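Local coordinates for alpha-galactosidase (Umbelopsis vinacea, PDB 3A5V), which hydrolyses terminal alpha-linked galactose residues from galactosides as a tetrameric family 27 glycoside hydrolase, at residues V217-V225 and R304-F314. Sequence-based numbering, arbitrary orientation.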
# COMPACT_ATOMS: atom_id res chain seq x y z
N VAL A 217 17.49 17.88 -1.42
CA VAL A 217 16.75 18.81 -2.29
C VAL A 217 16.08 18.06 -3.46
O VAL A 217 14.86 18.20 -3.68
CB VAL A 217 17.69 19.96 -2.79
CG1 VAL A 217 17.02 20.83 -3.87
CG2 VAL A 217 18.12 20.81 -1.59
N MET A 218 16.86 17.24 -4.18
CA MET A 218 16.35 16.50 -5.34
C MET A 218 15.27 15.47 -4.96
O MET A 218 14.27 15.29 -5.68
CB MET A 218 17.50 15.83 -6.12
CG MET A 218 18.39 16.83 -6.91
SD MET A 218 17.45 17.86 -8.08
CE MET A 218 16.66 16.62 -9.11
N ASN A 219 15.46 14.81 -3.82
CA ASN A 219 14.43 13.89 -3.29
C ASN A 219 13.10 14.62 -3.12
O ASN A 219 12.04 14.14 -3.56
CB ASN A 219 14.91 13.25 -1.96
CG ASN A 219 13.85 12.38 -1.30
OD1 ASN A 219 12.90 12.90 -0.67
ND2 ASN A 219 13.99 11.06 -1.42
N ILE A 220 13.14 15.78 -2.47
CA ILE A 220 11.92 16.55 -2.24
C ILE A 220 11.30 17.05 -3.55
O ILE A 220 10.09 16.98 -3.70
CB ILE A 220 12.16 17.70 -1.22
CG1 ILE A 220 12.34 17.10 0.17
CG2 ILE A 220 10.98 18.71 -1.21
CD1 ILE A 220 12.99 18.06 1.15
N ILE A 221 12.13 17.53 -4.49
CA ILE A 221 11.59 17.99 -5.78
C ILE A 221 10.78 16.88 -6.48
O ILE A 221 9.71 17.13 -7.02
CB ILE A 221 12.69 18.54 -6.73
CG1 ILE A 221 13.30 19.83 -6.15
CG2 ILE A 221 12.10 18.78 -8.15
CD1 ILE A 221 14.55 20.29 -6.84
N ASN A 222 11.31 15.65 -6.47
CA ASN A 222 10.64 14.55 -7.17
C ASN A 222 9.31 14.18 -6.52
O ASN A 222 8.39 13.69 -7.19
CB ASN A 222 11.59 13.34 -7.33
CG ASN A 222 12.76 13.63 -8.28
OD1 ASN A 222 12.60 14.36 -9.27
ND2 ASN A 222 13.95 13.09 -7.98
N LYS A 223 9.17 14.45 -5.23
CA LYS A 223 7.87 14.30 -4.53
C LYS A 223 6.91 15.45 -4.82
O LYS A 223 5.71 15.24 -5.06
CB LYS A 223 8.07 14.18 -3.01
CG LYS A 223 8.79 12.88 -2.62
CD LYS A 223 9.36 12.93 -1.19
CE LYS A 223 9.92 11.54 -0.83
NZ LYS A 223 10.79 11.58 0.41
N ALA A 224 7.43 16.67 -4.79
CA ALA A 224 6.60 17.86 -4.96
C ALA A 224 5.88 17.92 -6.31
O ALA A 224 4.77 18.45 -6.38
CB ALA A 224 7.45 19.12 -4.78
N VAL A 225 6.53 17.43 -7.37
CA VAL A 225 5.97 17.59 -8.73
C VAL A 225 4.64 16.84 -8.91
O VAL A 225 3.82 17.21 -9.77
CB VAL A 225 6.97 17.22 -9.87
CG1 VAL A 225 8.23 18.13 -9.82
CG2 VAL A 225 7.34 15.72 -9.82
N ARG A 304 6.19 20.35 -13.92
CA ARG A 304 7.33 19.70 -14.57
C ARG A 304 6.87 19.09 -15.91
O ARG A 304 6.09 18.14 -15.95
CB ARG A 304 8.00 18.65 -13.66
CG ARG A 304 9.28 18.04 -14.26
CD ARG A 304 10.17 17.38 -13.21
NE ARG A 304 9.75 16.02 -12.85
CZ ARG A 304 10.26 15.32 -11.83
NH1 ARG A 304 11.18 15.85 -11.02
NH2 ARG A 304 9.81 14.10 -11.59
N ILE A 305 7.38 19.65 -17.00
CA ILE A 305 6.95 19.31 -18.36
C ILE A 305 7.62 18.02 -18.86
O ILE A 305 6.95 17.17 -19.45
CB ILE A 305 7.26 20.48 -19.35
CG1 ILE A 305 6.56 21.76 -18.87
CG2 ILE A 305 6.83 20.13 -20.80
CD1 ILE A 305 5.05 21.57 -18.55
N TRP A 306 8.91 17.88 -18.58
CA TRP A 306 9.61 16.63 -18.88
C TRP A 306 10.82 16.38 -18.00
O TRP A 306 11.33 17.30 -17.33
CB TRP A 306 10.01 16.51 -20.37
CG TRP A 306 10.74 17.68 -21.04
CD1 TRP A 306 10.24 18.45 -22.05
CD2 TRP A 306 12.11 18.12 -20.84
NE1 TRP A 306 11.19 19.36 -22.47
CE2 TRP A 306 12.33 19.19 -21.73
CE3 TRP A 306 13.15 17.74 -19.97
CZ2 TRP A 306 13.56 19.88 -21.80
CZ3 TRP A 306 14.37 18.42 -20.03
CH2 TRP A 306 14.56 19.49 -20.94
N VAL A 307 11.24 15.12 -18.00
CA VAL A 307 12.53 14.70 -17.46
C VAL A 307 13.27 14.00 -18.61
O VAL A 307 12.71 13.10 -19.25
CB VAL A 307 12.39 13.69 -16.28
CG1 VAL A 307 13.78 13.22 -15.78
CG2 VAL A 307 11.66 14.32 -15.12
N LYS A 308 14.50 14.42 -18.90
CA LYS A 308 15.31 13.80 -19.95
C LYS A 308 16.67 13.52 -19.34
O LYS A 308 17.49 14.42 -19.20
CB LYS A 308 15.44 14.71 -21.18
CG LYS A 308 14.13 14.96 -21.93
CD LYS A 308 14.32 16.03 -23.03
CE LYS A 308 13.01 16.29 -23.81
NZ LYS A 308 13.25 17.30 -24.90
N GLY A 309 16.89 12.26 -18.96
CA GLY A 309 18.09 11.88 -18.18
C GLY A 309 18.08 12.69 -16.90
O GLY A 309 17.09 12.67 -16.16
N ASP A 310 19.15 13.44 -16.66
CA ASP A 310 19.28 14.29 -15.47
C ASP A 310 18.74 15.72 -15.67
O ASP A 310 18.88 16.58 -14.79
CB ASP A 310 20.77 14.42 -15.13
CG ASP A 310 21.33 13.20 -14.43
OD1 ASP A 310 20.58 12.53 -13.69
OD2 ASP A 310 22.54 12.92 -14.63
N GLN A 311 18.14 15.98 -16.82
CA GLN A 311 17.59 17.31 -17.11
C GLN A 311 16.08 17.35 -16.90
O GLN A 311 15.38 16.36 -17.15
CB GLN A 311 17.92 17.71 -18.54
CG GLN A 311 19.42 17.85 -18.77
CD GLN A 311 19.74 18.33 -20.17
OE1 GLN A 311 18.85 18.76 -20.91
NE2 GLN A 311 21.02 18.26 -20.54
N GLN A 312 15.59 18.50 -16.40
CA GLN A 312 14.15 18.71 -16.17
C GLN A 312 13.73 20.09 -16.67
O GLN A 312 14.52 21.04 -16.60
CB GLN A 312 13.81 18.57 -14.68
CG GLN A 312 14.39 17.27 -14.06
CD GLN A 312 13.94 17.02 -12.63
OE1 GLN A 312 13.02 17.67 -12.11
NE2 GLN A 312 14.58 16.05 -11.99
N LEU A 313 12.51 20.17 -17.20
CA LEU A 313 11.92 21.45 -17.63
C LEU A 313 10.67 21.73 -16.79
O LEU A 313 9.81 20.85 -16.64
CB LEU A 313 11.51 21.38 -19.12
CG LEU A 313 10.72 22.59 -19.67
CD1 LEU A 313 11.59 23.84 -19.65
CD2 LEU A 313 10.16 22.32 -21.08
N PHE A 314 10.58 22.95 -16.25
CA PHE A 314 9.37 23.41 -15.57
C PHE A 314 8.78 24.61 -16.31
O PHE A 314 9.52 25.44 -16.87
CB PHE A 314 9.67 23.83 -14.12
CG PHE A 314 10.10 22.69 -13.22
CD1 PHE A 314 11.40 22.17 -13.28
CD2 PHE A 314 9.21 22.16 -12.28
CE1 PHE A 314 11.80 21.12 -12.43
CE2 PHE A 314 9.59 21.12 -11.43
CZ PHE A 314 10.90 20.60 -11.50
O HOH W 1 9.05 12.17 -9.61
O HOH W 2 4.40 19.03 -11.69
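R304 and V225 meet where a helix of the (beta/alpha)8 barrel faces the first hairpin of the C-terminal beta sandwich, strands 303-308 and 311-318 joined by a type II' turn. The CG2 methyl of V225 lies over one face of the R304 guanidinium, 3.4 Å from NH2, while V307 CG2 of the hairpin covers the opposite face; in the conformer described, the group lies between two valine methyls, both offset toward its rim. R304 gets there with CG anti to the backbone N (chi1 -175°) and a bend at chi3 that turns the guanidinium toward the helix. The other V225 methyl, CG1, meets the edge of the F314 ring at CE2 (3.7 Å), and I221 CG2 adds an apolar contact to CZ. P199 of the second subunit packs on both V225 and R304. N222 OD1 accepts from R304 NH1 at 2.7 Å, nearly within the guanidinium plane and with an N-H...O angle of 162°. Replacing N222 by an alanine removes OD1, which would probably leave NH1 with no side-chain acceptor from the helix. Within the hairpin, NH1 also donates to Q312 OE1 (2.8 Å), from above that amide's plane. Water further bridges the domains, donating to V225 O at 2.7 Å and accepting from R304 N.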